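Local coordinates for 2-dehydro-3-deoxy-D-arabinonate dehydratase (PDB 2Q18), which catalyses the metal-dependent dehydration of 2-dehydro-3-deoxy-D-arabinonate to 2,5-dioxopentanoate in a pentose oxidation pathway, working as a homotetramer of the FAH family, at residues Y11-A16 against I23-E28; Y15-N20 against I51-L56; L34-Y37 against K41-L44; W77-S82 against E234-Y239. All blocks are in the same frame, centred on the assembly; numbering follows the deposited sequence.

Interaction 1 (Y11-A16 against I23-E28); sequences YYISYA and IIRLDE
Ile24 O is approached twice from strand 11-17: Ala16 N donates to it at 2.8 Å, and the CA-H of Tyr15 leans on it as a weaker contact. Ile24 N returns a bond of 2.8 Å to Ala16 O, which makes Ala16 and Ile24 a hydrogen-bonded pair of an antiparallel beta hairpin; Tyr15 and Arg25 form the non-hydrogen-bonded pair beside it. Leu26 N reaches Ser14 O at 3.0 Å, but beyond this the strands diverge, and a water bridges Ser14 N and Leu26 O. Arg25, its CG turned opposite the main-chain nitrogen (chi1 174°), runs extended past the Tyr15 ring, whose CE1 lies 3.9 Å from Arg25 CB. Farther out, Ile13 CG2 sits over one face of the guanidinium, 3.7 Å from Arg25 NE. An arginine suits this place because its aliphatic stem can pack against a ring while its charged end reaches the second subunit. On the sheet face carrying Ala16, the small methyl CB accepts Leu26 CD2 at 4.0 Å. Apolar cover on one guanidinium face, beside the ion pairs that Arg25 makes with Asp27 and Asp46 of the second subunit, probably strengthens those links between chains.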
loop_
_atom_site.group_PDB
_atom_site.type_symbol
_atom_site.label_atom_id
_atom_site.label_comp_id
_atom_site.label_asym_id
_atom_site.label_seq_id
_atom_site.Cartn_x
_atom_site.Cartn_y
_atom_site.Cartn_z
ATOM N N TYR A 11 1.360 0.785 16.713
ATOM C CA TYR A 11 2.272 1.388 15.728
ATOM C C TYR A 11 3.622 1.772 16.341
ATOM O O TYR A 11 3.752 1.872 17.563
ATOM C CB TYR A 11 1.626 2.589 15.004
ATOM C CG TYR A 11 1.103 3.688 15.909
ATOM C CD1 TYR A 11 -0.245 3.739 16.269
ATOM C CD2 TYR A 11 1.950 4.689 16.391
ATOM C CE1 TYR A 11 -0.733 4.752 17.099
ATOM C CE2 TYR A 11 1.470 5.704 17.226
ATOM C CZ TYR A 11 0.131 5.729 17.571
ATOM O OH TYR A 11 -0.350 6.733 18.392
ATOM N N TYR A 12 4.616 1.986 15.484
ATOM C CA TYR A 12 5.971 2.307 15.923
ATOM C C TYR A 12 6.276 3.788 15.816
ATOM O O TYR A 12 5.791 4.467 14.909
ATOM C CB TYR A 12 7.010 1.555 15.090
ATOM C CG TYR A 12 7.037 0.055 15.274
ATOM C CD1 TYR A 12 6.788 -0.798 14.198
ATOM C CD2 TYR A 12 7.336 -0.514 16.515
ATOM C CE1 TYR A 12 6.825 -2.187 14.356
ATOM C CE2 TYR A 12 7.374 -1.895 16.685
ATOM C CZ TYR A 12 7.117 -2.726 15.605
ATOM O OH TYR A 12 7.155 -4.095 15.768
ATOM N N ILE A 13 7.085 4.279 16.752
ATOM C CA ILE A 13 7.704 5.595 16.634
ATOM C C ILE A 13 9.189 5.453 16.950
ATOM O O ILE A 13 9.565 4.843 17.962
ATOM C CB ILE A 13 7.065 6.658 17.565
ATOM C CG1 ILE A 13 5.547 6.732 17.364
ATOM C CG2 ILE A 13 7.699 8.039 17.311
ATOM C CD1 ILE A 13 4.813 7.565 18.419
ATOM N N SER A 14 10.027 6.002 16.076
ATOM C CA SER A 14 11.466 5.996 16.290
ATOM C C SER A 14 11.957 7.326 16.834
ATOM O O SER A 14 11.460 8.390 16.455
ATOM C CB SER A 14 12.206 5.646 14.999
ATOM O OG SER A 14 12.098 4.261 14.731
ATOM N N TYR A 15 12.935 7.247 17.729
ATOM C CA TYR A 15 13.539 8.422 18.328
ATOM C C TYR A 15 15.049 8.286 18.308
ATOM O O TYR A 15 15.585 7.175 18.306
ATOM C CB TYR A 15 13.085 8.600 19.780
ATOM C CG TYR A 15 11.600 8.750 19.989
ATOM C CD1 TYR A 15 10.983 9.996 19.887
ATOM C CD2 TYR A 15 10.812 7.647 20.318
ATOM C CE1 TYR A 15 9.613 10.138 20.097
ATOM C CE2 TYR A 15 9.450 7.777 20.524
ATOM C CZ TYR A 15 8.856 9.027 20.417
ATOM O OH TYR A 15 7.498 9.155 20.618
ATOM N N ALA A 16 15.725 9.428 18.293
ATOM C CA ALA A 16 17.170 9.473 18.417
ATOM C C ALA A 16 17.533 10.358 19.602
ATOM O O ALA A 16 16.999 11.462 19.745
ATOM C CB ALA A 16 17.791 10.013 17.151
ATOM N N ILE A 23 16.303 14.767 22.543
ATOM C CA ILE A 23 15.661 13.656 21.848
ATOM C C ILE A 23 14.896 14.143 20.619
ATOM O O ILE A 23 14.104 15.089 20.699
ATOM C CB ILE A 23 14.750 12.848 22.804
ATOM C CG1 ILE A 23 15.600 12.240 23.928
ATOM C CG2 ILE A 23 13.984 11.751 22.053
ATOM C CD1 ILE A 23 14.812 11.729 25.079
ATOM N N ILE A 24 15.159 13.493 19.487
ATOM C CA ILE A 24 14.516 13.812 18.218
ATOM C C ILE A 24 13.568 12.688 17.786
ATOM O O ILE A 24 13.952 11.516 17.759
ATOM C CB ILE A 24 15.568 14.071 17.103
ATOM C CG1 ILE A 24 16.516 15.205 17.515
ATOM C CG2 ILE A 24 14.886 14.396 15.761
ATOM C CD1 ILE A 24 17.642 15.465 16.523
ATOM N N ARG A 25 12.328 13.050 17.474
ATOM C CA ARG A 25 11.390 12.120 16.853
ATOM C C ARG A 25 11.681 12.068 15.360
ATOM O O ARG A 25 11.646 13.098 14.675
ATOM C CB ARG A 25 9.951 12.560 17.098
ATOM C CG ARG A 25 8.916 11.727 16.362
ATOM C CD ARG A 25 7.550 11.955 16.944
ATOM N NE ARG A 25 6.508 11.331 16.138
ATOM C CZ ARG A 25 5.283 11.066 16.580
ATOM N NH1 ARG A 25 4.940 11.359 17.833
ATOM N NH2 ARG A 25 4.400 10.500 15.770
ATOM N N LEU A 26 11.964 10.866 14.864
ATOM C CA LEU A 26 12.396 10.678 13.481
ATOM C C LEU A 26 11.250 10.741 12.483
ATOM O O LEU A 26 10.164 10.214 12.736
ATOM C CB LEU A 26 13.142 9.347 13.328
ATOM C CG LEU A 26 14.417 9.139 14.153
ATOM C CD1 LEU A 26 15.112 7.862 13.710
ATOM C CD2 LEU A 26 15.358 10.322 14.027
ATOM N N ASP A 27 11.514 11.390 11.350
ATOM C CA ASP A 27 10.587 11.429 10.219
ATOM C C ASP A 27 10.648 10.144 9.400
ATOM O O ASP A 27 9.636 9.704 8.865
ATOM C CB ASP A 27 10.926 12.592 9.283
ATOM C CG ASP A 27 10.656 13.951 9.894
ATOM O OD1 ASP A 27 9.966 14.042 10.932
ATOM O OD2 ASP A 27 11.138 14.940 9.314
ATOM N N GLU A 28 11.849 9.574 9.294
ATOM C CA GLU A 28 12.122 8.428 8.425
ATOM C C GLU A 28 12.112 7.101 9.184
ATOM O O GLU A 28 12.302 7.074 10.408
ATOM C CB GLU A 28 13.504 8.573 7.778
ATOM C CG GLU A 28 13.734 9.838 6.974
ATOM C CD GLU A 28 15.003 9.766 6.145
ATOM O OE1 GLU A 28 16.113 9.830 6.719
ATOM O OE2 GLU A 28 14.887 9.647 4.911
HETATM O O HOH W 1 9.308 7.542 13.762
#

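Interaction 2 (Y15-N20 against I51-L56); sequences YAILDN and IDYQSL
Strand 11-17 is covered here by the turn that leads into helix 53-59, and two isoleucine-tyrosine pairs make the contact, with the residue types exchanged between the segments. In the first, Ile51 lays its CG1-CD1 arm against the outer part of the Tyr15 ring, CG1 at 3.8 Å from Tyr15 CE1 and CD1 at 3.6 Å from Tyr15 OH. In the second, Ile17 CG2 stands over the centre of the Tyr53 ring, 4.1 Å from the centroid and 12° off the normal, a CH-pi contact. A first torsion of 174° swings the longer branch of Ile17 away from its own amide nitrogen and carries CD1 to the rim of the same ring, 3.7 Å from Tyr53 CD2. Branched aliphatic chains fit such places because two carbons can cover one flat ring. The helix start that presents Tyr53 is N-capped by Asp52: its OD1 accepts Ser55 N at 3.3 Å and its OD2 accepts a hydrogen bond from Ser55 OG, both from above the carboxylate plane. Phe4 of strand 2-8 meets both tyrosine rings. With an alanine in place of Tyr15, the Ile51 arm would probably face a gap, and Asp46 of the second subunit would lose the hydroxyl that bonds it.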
loop_
_atom_site.group_PDB
_atom_site.type_symbol
_atom_site.label_atom_id
_atom_site.label_comp_id
_atom_site.label_asym_id
_atom_site.label_seq_id
_atom_site.Cartn_x
_atom_site.Cartn_y
_atom_site.Cartn_z
ATOM N N TYR A 15 12.935 7.247 17.729
ATOM C CA TYR A 15 13.539 8.422 18.328
ATOM C C TYR A 15 15.049 8.286 18.308
ATOM O O TYR A 15 15.585 7.175 18.306
ATOM C CB TYR A 15 13.085 8.600 19.780
ATOM C CG TYR A 15 11.600 8.750 19.989
ATOM C CD1 TYR A 15 10.983 9.996 19.887
ATOM C CD2 TYR A 15 10.812 7.647 20.318
ATOM C CE1 TYR A 15 9.613 10.138 20.097
ATOM C CE2 TYR A 15 9.450 7.777 20.524
ATOM C CZ TYR A 15 8.856 9.027 20.417
ATOM O OH TYR A 15 7.498 9.155 20.618
ATOM N N ALA A 16 15.725 9.428 18.293
ATOM C CA ALA A 16 17.170 9.473 18.417
ATOM C C ALA A 16 17.533 10.358 19.602
ATOM O O ALA A 16 16.999 11.462 19.745
ATOM C CB ALA A 16 17.791 10.013 17.151
ATOM N N ILE A 17 18.421 9.866 20.460
ATOM C CA ILE A 17 18.986 10.710 21.509
ATOM C C ILE A 17 20.381 11.175 21.098
ATOM O O ILE A 17 21.230 10.372 20.712
ATOM C CB ILE A 17 18.947 10.062 22.938
ATOM C CG1 ILE A 17 19.685 10.951 23.953
ATOM C CG2 ILE A 17 19.506 8.644 22.937
ATOM C CD1 ILE A 17 19.183 10.837 25.389
ATOM N N LEU A 18 20.578 12.489 21.147
ATOM C CA LEU A 18 21.855 13.112 20.821
ATOM C C LEU A 18 22.747 13.183 22.061
ATOM O O LEU A 18 22.270 13.009 23.188
ATOM C CB LEU A 18 21.619 14.506 20.238
ATOM C CG LEU A 18 21.344 14.667 18.735
ATOM C CD1 LEU A 18 20.507 13.537 18.115
ATOM C CD2 LEU A 18 20.697 16.019 18.471
ATOM N N ASP A 19 24.039 13.431 21.849
ATOM C CA ASP A 19 25.020 13.475 22.942
ATOM C C ASP A 19 24.669 14.481 24.043
ATOM O O ASP A 19 24.952 14.235 25.220
ATOM C CB ASP A 19 26.428 13.744 22.396
ATOM C CG ASP A 19 27.036 12.528 21.709
ATOM O OD1 ASP A 19 27.137 11.461 22.357
ATOM O OD2 ASP A 19 27.425 12.640 20.525
ATOM N N ASN A 20 24.045 15.598 23.666
ATOM C CA ASN A 20 23.589 16.596 24.643
ATOM C C ASN A 20 22.253 16.240 25.319
ATOM O O ASN A 20 21.630 17.088 25.968
ATOM C CB ASN A 20 23.534 17.996 24.014
ATOM C CG ASN A 20 22.582 18.078 22.829
ATOM O OD1 ASN A 20 21.787 17.169 22.580
ATOM N ND2 ASN A 20 22.663 19.178 22.087
ATOM N N ILE A 51 9.453 12.598 26.397
ATOM C CA ILE A 51 9.889 11.227 26.151
ATOM C C ILE A 51 11.038 10.952 27.114
ATOM O O ILE A 51 12.159 11.444 26.930
ATOM C CB ILE A 51 10.320 10.976 24.670
ATOM C CG1 ILE A 51 9.206 11.377 23.686
ATOM C CG2 ILE A 51 10.755 9.520 24.464
ATOM C CD1 ILE A 51 7.864 10.676 23.899
ATOM N N ASP A 52 10.744 10.182 28.152
ATOM C CA ASP A 52 11.705 9.921 29.209
ATOM C C ASP A 52 12.519 8.673 28.874
ATOM O O ASP A 52 12.173 7.559 29.271
ATOM C CB ASP A 52 10.986 9.786 30.557
ATOM C CG ASP A 52 11.941 9.816 31.747
ATOM O OD1 ASP A 52 13.176 9.699 31.563
ATOM O OD2 ASP A 52 11.441 9.942 32.883
ATOM N N TYR A 53 13.605 8.889 28.136
ATOM C CA TYR A 53 14.484 7.820 27.661
ATOM C C TYR A 53 15.059 6.967 28.800
ATOM O O TYR A 53 15.011 5.734 28.743
ATOM C CB TYR A 53 15.598 8.425 26.801
ATOM C CG TYR A 53 16.761 7.508 26.479
ATOM C CD1 TYR A 53 16.602 6.404 25.634
ATOM C CD2 TYR A 53 18.033 7.765 27.000
ATOM C CE1 TYR A 53 17.679 5.571 25.329
ATOM C CE2 TYR A 53 19.116 6.942 26.700
ATOM C CZ TYR A 53 18.932 5.849 25.863
ATOM O OH TYR A 53 20.003 5.034 25.569
ATOM N N GLN A 54 15.579 7.625 29.837
ATOM C CA GLN A 54 16.140 6.915 30.994
ATOM C C GLN A 54 15.108 6.037 31.694
ATOM O O GLN A 54 15.424 4.916 32.084
ATOM C CB GLN A 54 16.798 7.879 31.988
ATOM C CG GLN A 54 18.059 8.580 31.463
ATOM C CD GLN A 54 19.197 7.623 31.098
ATOM O OE1 GLN A 54 20.017 7.934 30.234
ATOM N NE2 GLN A 54 19.256 6.467 31.759
ATOM N N SER A 55 13.877 6.534 31.829
ATOM C CA SER A 55 12.782 5.738 32.392
ATOM C C SER A 55 12.404 4.553 31.513
ATOM O O SER A 55 12.133 3.467 32.029
ATOM C CB SER A 55 11.539 6.588 32.651
ATOM O OG SER A 55 11.722 7.428 33.772
ATOM N N LEU A 56 12.367 4.767 30.196
ATOM C CA LEU A 56 12.096 3.681 29.245
ATOM C C LEU A 56 13.117 2.559 29.373
ATOM O O LEU A 56 12.755 1.388 29.334
ATOM C CB LEU A 56 12.066 4.189 27.795
ATOM C CG LEU A 56 10.794 4.855 27.265
ATOM C CD1 LEU A 56 11.039 5.378 25.849
ATOM C CD2 LEU A 56 9.600 3.901 27.284
#

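Interaction 3 (L34-Y37 against K41-L44); sequences LMRY and KEVL
The C-terminal end of helix 30-40 is closed by a residue of positive phi, Lys41, and the loop that follows folds back on the last turns. Lys41 is the first residue to depart from helical angles, yet its N still donates to Tyr37 O at 2.8 Å, though the bond is bent to 137° at the hydrogen. This reversal sets the Lys41 backbone over the Tyr37 ring: CA lies 3.8 Å from the ring centroid and 14° off its normal, a CH-pi contact. The lysine stem continues across the same ring, with CG 3.9 Å from Tyr37 CE1, toward Asp198, which takes both Lys41 NZ and Tyr37 OH. Tyrosine suits the site because it offers a flat apolar surface to the turn and a hydroxyl to that acid. Val43 meets the ring differently, placing CG2 at its edge, in plane, 3.7 Å from Tyr37 CD2. One residue back on the helix, Arg36 starts extended and then bends at chi3 (-54°), so that its stem passes Glu42 O before the guanidinium turns toward Leu44. Glu28 is the stronger acidic partner of that guanidinium, through NH1. Glu42 is the weaker: its carboxylate plane stands steeply to the guanidinium, and OE1 makes a long salt bridge of 3.8 Å to Arg36 NH2. Leu44 supplies the apolar floor: its CD1 sits over one face of the guanidinium, offset toward the rim, 3.6 Å from Arg36 NE.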
loop_
_atom_site.group_PDB
_atom_site.type_symbol
_atom_site.label_atom_id
_atom_site.label_comp_id
_atom_site.label_asym_id
_atom_site.label_seq_id
_atom_site.Cartn_x
_atom_site.Cartn_y
_atom_site.Cartn_z
ATOM N N LEU A 34 19.511 5.677 9.586
ATOM C CA LEU A 34 20.891 5.252 9.830
ATOM C C LEU A 34 21.756 5.379 8.575
ATOM O O LEU A 34 22.922 5.776 8.653
ATOM C CB LEU A 34 20.936 3.815 10.358
ATOM C CG LEU A 34 20.477 3.566 11.803
ATOM C CD1 LEU A 34 20.302 2.077 12.048
ATOM C CD2 LEU A 34 21.447 4.179 12.828
ATOM N N MET A 35 21.179 5.030 7.426
ATOM C CA MET A 35 21.853 5.190 6.137
ATOM C C MET A 35 22.158 6.666 5.851
ATOM O O MET A 35 23.286 7.008 5.502
ATOM C CB MET A 35 21.024 4.565 5.013
ATOM C CG MET A 35 20.990 3.037 5.055
ATOM S SD MET A 35 19.773 2.328 3.936
ATOM C CE MET A 35 20.539 2.688 2.352
ATOM N N ARG A 36 21.161 7.535 6.036
ATOM C CA ARG A 36 21.353 8.982 5.870
ATOM C C ARG A 36 22.447 9.528 6.786
ATOM O O ARG A 36 23.318 10.284 6.338
ATOM C CB ARG A 36 20.047 9.750 6.101
ATOM C CG ARG A 36 20.169 11.259 5.845
ATOM C CD ARG A 36 18.856 12.005 6.073
ATOM N NE ARG A 36 17.754 11.432 5.299
ATOM C CZ ARG A 36 17.498 11.700 4.018
ATOM N NH1 ARG A 36 16.468 11.120 3.420
ATOM N NH2 ARG A 36 18.269 12.539 3.332
ATOM N N TYR A 37 22.397 9.149 8.064
ATOM C CA TYR A 37 23.377 9.616 9.041
ATOM C C TYR A 37 24.789 9.183 8.653
ATOM O O TYR A 37 25.745 9.945 8.805
ATOM C CB TYR A 37 23.042 9.124 10.456
ATOM C CG TYR A 37 23.890 9.790 11.518
ATOM C CD1 TYR A 37 25.186 9.347 11.781
ATOM C CD2 TYR A 37 23.408 10.879 12.242
ATOM C CE1 TYR A 37 25.976 9.964 12.739
ATOM C CE2 TYR A 37 24.193 11.504 13.210
ATOM C CZ TYR A 37 25.476 11.036 13.451
ATOM O OH TYR A 37 26.268 11.640 14.401
ATOM N N LYS A 41 25.541 12.712 8.321
ATOM C CA LYS A 41 25.134 12.965 9.715
ATOM C C LYS A 41 23.863 13.812 9.850
ATOM O O LYS A 41 23.606 14.403 10.899
ATOM C CB LYS A 41 26.294 13.549 10.540
ATOM C CG LYS A 41 27.553 12.695 10.493
ATOM C CD LYS A 41 28.581 13.122 11.516
ATOM C CE LYS A 41 29.761 12.158 11.506
ATOM N NZ LYS A 41 30.665 12.372 12.669
ATOM N N GLU A 42 23.064 13.853 8.787
ATOM C CA GLU A 42 21.789 14.559 8.814
ATOM C C GLU A 42 20.722 13.694 9.486
ATOM O O GLU A 42 20.667 12.479 9.272
ATOM C CB GLU A 42 21.359 14.937 7.397
ATOM C CG GLU A 42 20.215 15.941 7.332
ATOM C CD GLU A 42 19.789 16.266 5.909
ATOM O OE1 GLU A 42 20.063 15.462 4.990
ATOM O OE2 GLU A 42 19.167 17.331 5.713
ATOM N N VAL A 43 19.894 14.330 10.310
ATOM C CA VAL A 43 18.796 13.657 10.995
ATOM C C VAL A 43 17.507 14.436 10.753
ATOM O O VAL A 43 17.405 15.610 11.117
ATOM C CB VAL A 43 19.044 13.535 12.524
ATOM C CG1 VAL A 43 17.939 12.728 13.180
ATOM C CG2 VAL A 43 20.392 12.892 12.814
ATOM N N LEU A 44 16.527 13.782 10.136
ATOM C CA LEU A 44 15.242 14.423 9.866
ATOM C C LEU A 44 14.240 14.136 10.979
ATOM O O LEU A 44 13.925 12.977 11.257
ATOM C CB LEU A 44 14.682 13.981 8.508
ATOM C CG LEU A 44 15.561 14.164 7.265
ATOM C CD1 LEU A 44 14.921 13.487 6.060
ATOM C CD2 LEU A 44 15.837 15.640 6.979
#

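Interaction 4 (W77-S82 against E234-Y239); sequences WGSGIS and EEQIQY
Strand 76-80 and the turn after it pass alongside helix 233-241 without any backbone bond between them; the nearest alpha carbons, those of Ser79 and Gln236, are 6.9 Å apart. One side chain spans the gap. Gln236 leaves the helix with CG anti to its own carbonyl carbon (chi1 -59°) and runs extended, which lays its amide against two serines. The oxygen end lies against the first, OE1 being 3.3 Å from Ser79 CB, and the nitrogen end against the second, with NE2 3.5 Å from Ser82 CB. Serines are small enough to admit the amide, and their hydroxyls bond elsewhere: Ser79 OG to Glu114 O and Ser82 OG to Thr254 O. Gln236 NE2 likewise donates to Arg231 O, and weakly to Thr254 O, whereas the buried OE1 finds no partner in the model. Shortening Gln236 to an alanine is likely to open a gap beside both serines and leave Arg231 O without its amide donor. Segment 77-82 includes Ile81, which binds substrate, and Ser79 lies about 7 Å, side chain to side chain, from Glu145, a magnesium ligand. Both hydroxyls and NE2 thus bond to backbone carbonyls, the two segments meet by van der Waals contact, and burying OE1 probably carries a cost.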
loop_
_atom_site.group_PDB
_atom_site.type_symbol
_atom_site.label_atom_id
_atom_site.label_comp_id
_atom_site.label_asym_id
_atom_site.label_seq_id
_atom_site.Cartn_x
_atom_site.Cartn_y
_atom_site.Cartn_z
ATOM N N TRP A 77 22.736 -12.390 11.106
ATOM C CA TRP A 77 23.784 -13.381 10.936
ATOM C C TRP A 77 24.735 -13.316 12.128
ATOM O O TRP A 77 24.842 -12.288 12.803
ATOM C CB TRP A 77 24.565 -13.115 9.645
ATOM C CG TRP A 77 23.786 -13.361 8.377
ATOM C CD1 TRP A 77 22.831 -12.552 7.826
ATOM C CD2 TRP A 77 23.918 -14.484 7.496
ATOM N NE1 TRP A 77 22.359 -13.104 6.654
ATOM C CE2 TRP A 77 23.010 -14.289 6.428
ATOM C CE3 TRP A 77 24.727 -15.632 7.498
ATOM C CZ2 TRP A 77 22.879 -15.204 5.377
ATOM C CZ3 TRP A 77 24.594 -16.543 6.455
ATOM C CH2 TRP A 77 23.678 -16.320 5.406
ATOM N N GLY A 78 25.436 -14.415 12.373
ATOM C CA GLY A 78 26.392 -14.459 13.460
ATOM C C GLY A 78 27.741 -14.987 13.035
ATOM O O GLY A 78 27.861 -15.714 12.047
ATOM N N SER A 79 28.762 -14.585 13.781
ATOM C CA SER A 79 30.075 -15.186 13.688
ATOM C C SER A 79 30.404 -15.764 15.061
ATOM O O SER A 79 29.846 -15.341 16.079
ATOM C CB SER A 79 31.114 -14.150 13.264
ATOM O OG SER A 79 32.234 -14.776 12.654
ATOM N N GLY A 80 31.276 -16.759 15.086
ATOM C CA GLY A 80 31.711 -17.360 16.337
ATOM C C GLY A 80 33.191 -17.655 16.287
ATOM O O GLY A 80 33.816 -17.556 15.221
ATOM N N ILE A 81 33.744 -18.024 17.443
ATOM C CA ILE A 81 35.172 -18.340 17.590
ATOM C C ILE A 81 36.023 -17.172 17.082
ATOM O O ILE A 81 36.972 -17.354 16.316
ATOM C CB ILE A 81 35.549 -19.679 16.886
ATOM C CG1 ILE A 81 34.412 -20.699 17.018
ATOM C CG2 ILE A 81 36.849 -20.250 17.472
ATOM C CD1 ILE A 81 34.367 -21.732 15.906
ATOM N N SER A 82 35.659 -15.968 17.516
ATOM C CA SER A 82 36.305 -14.744 17.053
ATOM C C SER A 82 37.238 -14.140 18.100
ATOM O O SER A 82 37.964 -13.182 17.816
ATOM C CB SER A 82 35.246 -13.719 16.644
ATOM O OG SER A 82 34.418 -13.395 17.746
ATOM N N GLU A 234 35.632 -6.394 10.124
ATOM C CA GLU A 234 35.865 -6.205 8.687
ATOM C C GLU A 234 35.962 -7.541 7.941
ATOM O O GLU A 234 35.348 -7.714 6.890
ATOM C CB GLU A 234 37.137 -5.368 8.481
ATOM C CG GLU A 234 37.629 -5.232 7.040
ATOM C CD GLU A 234 39.004 -4.559 6.938
ATOM O OE1 GLU A 234 39.831 -4.710 7.870
ATOM O OE2 GLU A 234 39.261 -3.883 5.915
ATOM N N GLU A 235 36.714 -8.484 8.505
ATOM C CA GLU A 235 36.877 -9.808 7.914
ATOM C C GLU A 235 35.586 -10.622 7.993
ATOM O O GLU A 235 35.251 -11.359 7.059
ATOM C CB GLU A 235 38.022 -10.564 8.594
ATOM C CG GLU A 235 38.378 -11.890 7.926
ATOM C CD GLU A 235 39.460 -12.665 8.667
ATOM O OE1 GLU A 235 40.268 -12.045 9.397
ATOM O OE2 GLU A 235 39.502 -13.906 8.516
ATOM N N GLN A 236 34.868 -10.491 9.109
ATOM C CA GLN A 236 33.586 -11.176 9.273
ATOM C C GLN A 236 32.598 -10.701 8.208
ATOM O O GLN A 236 31.905 -11.516 7.596
ATOM C CB GLN A 236 33.005 -10.946 10.671
ATOM C CG GLN A 236 33.895 -11.423 11.822
ATOM C CD GLN A 236 33.229 -11.249 13.180
ATOM O OE1 GLN A 236 32.037 -10.946 13.267
ATOM N NE2 GLN A 236 33.996 -11.446 14.245
ATOM N N ILE A 237 32.551 -9.387 7.992
ATOM C CA ILE A 237 31.682 -8.790 6.974
ATOM C C ILE A 237 32.067 -9.279 5.572
ATOM O O ILE A 237 31.194 -9.654 4.787
ATOM C CB ILE A 237 31.693 -7.240 7.028
ATOM C CG1 ILE A 237 31.174 -6.741 8.384
ATOM C CG2 ILE A 237 30.856 -6.653 5.883
ATOM C CD1 ILE A 237 31.356 -5.248 8.610
ATOM N N GLN A 238 33.371 -9.287 5.281
ATOM C CA GLN A 238 33.899 -9.790 4.004
ATOM C C GLN A 238 33.337 -11.171 3.651
ATOM O O GLN A 238 32.820 -11.369 2.556
ATOM C CB GLN A 238 35.438 -9.821 4.028
ATOM C CG GLN A 238 36.084 -10.455 2.789
ATOM C CD GLN A 238 37.600 -10.663 2.907
ATOM O OE1 GLN A 238 38.230 -11.177 1.984
ATOM N NE2 GLN A 238 38.184 -10.266 4.036
ATOM N N TYR A 239 33.427 -12.114 4.583
ATOM C CA TYR A 239 32.954 -13.477 4.334
ATOM C C TYR A 239 31.425 -13.602 4.353
ATOM O O TYR A 239 30.868 -14.483 3.694
ATOM C CB TYR A 239 33.611 -14.472 5.297
ATOM C CG TYR A 239 35.034 -14.818 4.906
ATOM C CD1 TYR A 239 36.098 -13.975 5.240
ATOM C CD2 TYR A 239 35.315 -15.979 4.184
ATOM C CE1 TYR A 239 37.409 -14.289 4.870
ATOM C CE2 TYR A 239 36.621 -16.301 3.809
ATOM C CZ TYR A 239 37.660 -15.453 4.155
ATOM O OH TYR A 239 38.947 -15.768 3.783
#

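In the fold
Interactions 1 and 2 share strand 11-17: interaction 1 pairs it edge to edge with strand 23-26 in a buried hairpin, while interaction 2, partly buried, covers it with side chains alone. The two touch through Ile23, whose CD1 lies 3.8 Å from Tyr53 CB. Interaction 3 is a surface contact of charged and aromatic groups, joined to interaction 1 by the Glu28-Arg36 salt bridge and by packing of Leu26 on Val43. All three reach the second subunit. Interaction 4 stands apart, its centre about 30 Å from that of interaction 1; buried and close to the substrate and magnesium sites, it relies on a neutral amide and two serines instead of charges.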